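Local coordinates for petrobactin-binding protein YclQ (Bacillus subtilis subsp. subtilis str. 168, PDB 3GFV) that binds iron-free and ferric petrobactin and the precursor 3,4-dihydroxybenzoic acid, and serves the YclNOPQ ABC transporter in ferric-petrobactin uptake, at residues A[36-41]-A[56-61]. Sequence-based numbering, arbitrary orientation.
Sequences KVVVFD and IVAGLP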
loop_
_atom_site.group_PDB
_atom_site.type_symbol
_atom_site.label_atom_id
_atom_site.label_comp_id
_atom_site.label_asym_id
_atom_site.label_seq_id
_atom_site.Cartn_x
_atom_site.Cartn_y
_atom_site.Cartn_z
ATOM N N LYS A 36 -14.223 -18.733 -4.246
ATOM C CA LYS A 36 -14.785 -17.995 -3.118
ATOM C C LYS A 36 -13.662 -17.467 -2.225
ATOM O O LYS A 36 -13.359 -18.021 -1.155
ATOM C CB LYS A 36 -15.736 -18.878 -2.306
ATOM C CG LYS A 36 -16.897 -19.428 -3.128
ATOM C CD LYS A 36 -18.135 -19.719 -2.280
ATOM C CE LYS A 36 -17.931 -20.893 -1.342
ATOM N NZ LYS A 36 -17.432 -22.104 -2.040
ATOM N N VAL A 37 -13.053 -16.376 -2.661
ATOM C CA VAL A 37 -11.879 -15.864 -1.983
ATOM C C VAL A 37 -12.249 -14.682 -1.075
ATOM O O VAL A 37 -12.930 -13.745 -1.499
ATOM C CB VAL A 37 -10.806 -15.449 -3.027
ATOM C CG1 VAL A 37 -9.514 -15.009 -2.324
ATOM C CG2 VAL A 37 -10.517 -16.609 -3.973
ATOM N N VAL A 38 -11.828 -14.758 0.192
ATOM C CA VAL A 38 -12.024 -13.672 1.136
ATOM C C VAL A 38 -10.698 -12.930 1.234
ATOM O O VAL A 38 -9.659 -13.545 1.450
ATOM C CB VAL A 38 -12.455 -14.217 2.535
ATOM C CG1 VAL A 38 -12.413 -13.107 3.594
ATOM C CG2 VAL A 38 -13.837 -14.803 2.447
ATOM N N VAL A 39 -10.732 -11.610 1.056
ATOM C CA VAL A 39 -9.499 -10.850 0.898
ATOM C C VAL A 39 -9.428 -9.733 1.935
ATOM O O VAL A 39 -10.268 -8.832 1.939
ATOM C CB VAL A 39 -9.451 -10.224 -0.512
ATOM C CG1 VAL A 39 -8.172 -9.438 -0.707
ATOM C CG2 VAL A 39 -9.600 -11.319 -1.583
ATOM N N PHE A 40 -8.428 -9.816 2.813
ATOM C CA PHE A 40 -8.190 -8.801 3.835
ATOM C C PHE A 40 -7.025 -7.884 3.494
ATOM O O PHE A 40 -6.637 -7.053 4.301
ATOM C CB PHE A 40 -7.952 -9.450 5.204
ATOM C CG PHE A 40 -9.220 -9.763 5.932
ATOM C CD1 PHE A 40 -9.883 -10.951 5.708
ATOM C CD2 PHE A 40 -9.761 -8.843 6.830
ATOM C CE1 PHE A 40 -11.080 -11.233 6.374
ATOM C CE2 PHE A 40 -10.945 -9.120 7.489
ATOM C CZ PHE A 40 -11.602 -10.323 7.253
ATOM N N ASP A 41 -6.463 -8.034 2.302
ATOM C CA ASP A 41 -5.382 -7.150 1.888
ATOM C C ASP A 41 -5.838 -6.393 0.643
ATOM O O ASP A 41 -6.073 -7.005 -0.389
ATOM C CB ASP A 41 -4.107 -7.951 1.558
ATOM C CG ASP A 41 -2.998 -7.056 1.053
ATOM O OD1 ASP A 41 -2.556 -6.183 1.850
ATOM O OD2 ASP A 41 -2.608 -7.186 -0.133
ATOM N N ILE A 56 -14.652 -13.797 -8.310
ATOM C CA ILE A 56 -14.290 -14.846 -7.360
ATOM C C ILE A 56 -13.976 -14.294 -5.961
ATOM O O ILE A 56 -13.546 -15.023 -5.067
ATOM C CB ILE A 56 -13.197 -15.805 -7.916
ATOM C CG1 ILE A 56 -11.952 -15.028 -8.371
ATOM C CG2 ILE A 56 -13.755 -16.620 -9.085
ATOM C CD1 ILE A 56 -11.171 -14.382 -7.198
ATOM N N VAL A 57 -14.199 -13.000 -5.783
ATOM C CA VAL A 57 -14.058 -12.398 -4.455
ATOM C C VAL A 57 -15.345 -12.609 -3.673
ATOM O O VAL A 57 -16.380 -12.049 -4.029
ATOM C CB VAL A 57 -13.803 -10.892 -4.539
ATOM C CG1 VAL A 57 -13.611 -10.304 -3.143
ATOM C CG2 VAL A 57 -12.580 -10.615 -5.400
ATOM N N ALA A 58 -15.286 -13.410 -2.612
ATOM C CA ALA A 58 -16.487 -13.670 -1.811
ATOM C C ALA A 58 -16.787 -12.569 -0.800
ATOM O O ALA A 58 -17.950 -12.337 -0.440
ATOM C CB ALA A 58 -16.375 -15.012 -1.098
ATOM N N GLY A 59 -15.741 -11.905 -0.324
ATOM C CA GLY A 59 -15.892 -10.970 0.784
ATOM C C GLY A 59 -14.617 -10.208 1.073
ATOM O O GLY A 59 -13.509 -10.653 0.727
ATOM N N LEU A 60 -14.782 -9.054 1.716
ATOM C CA LEU A 60 -13.669 -8.182 2.056
ATOM C C LEU A 60 -14.171 -7.271 3.182
ATOM O O LEU A 60 -15.382 -7.112 3.367
ATOM C CB LEU A 60 -13.278 -7.320 0.851
ATOM C CG LEU A 60 -14.411 -6.487 0.236
ATOM C CD1 LEU A 60 -13.968 -5.033 0.101
ATOM C CD2 LEU A 60 -14.809 -7.076 -1.131
ATOM N N PRO A 61 -13.244 -6.672 3.942
ATOM C CA PRO A 61 -13.688 -5.770 5.014
ATOM C C PRO A 61 -14.064 -4.396 4.441
ATOM O O PRO A 61 -13.218 -3.714 3.880
ATOM C CB PRO A 61 -12.457 -5.691 5.924
ATOM C CG PRO A 61 -11.263 -5.960 4.926
ATOM C CD PRO A 61 -11.828 -7.047 4.059
#
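Val37 and Val39 hold their strand, 37-39, against the parallel strand 57-60; the axes of these short strands approach to 4.5 Å and diverge by 27°. Val37 N donates a hydrogen bond to Ile56 O at 2.8 Å, meeting the carbonyl nearly head-on, and Val39 N another to Gly59 O at 3.0 Å. Between them Ala58 N donates to Val37 O at 2.6 Å, tilted 34° from the carbonyl plane. The pairing slips by one residue here, Val37 facing Val57 but Val38 facing Gly59: a beta bulge, with Ala58 as the extra residue, its CB turned in against Val37 O and the Lys36 carbonyl carbon. Val37 and Ile56 run side by side; CG2 of Val37, anti to its own carbonyl carbon, meets Ile56 CD1 at 4.0 Å. At the other end Pro61 CD lies over a face of the Phe40 ring, 4.2 Å from its centroid, in a CH-pi contact offset toward the rim. The same CD sits 3.2 Å from Val39 O, a buried oxygen without a hydrogen-bond partner. Helix 42-50, N-capped by Asp41, links the strands, and its Leu45 packs on Val39, Val57 and Leu60. This is a beta-alpha-beta crossover in the five-stranded parallel sheet of one lobe of the periplasmic binding protein fold.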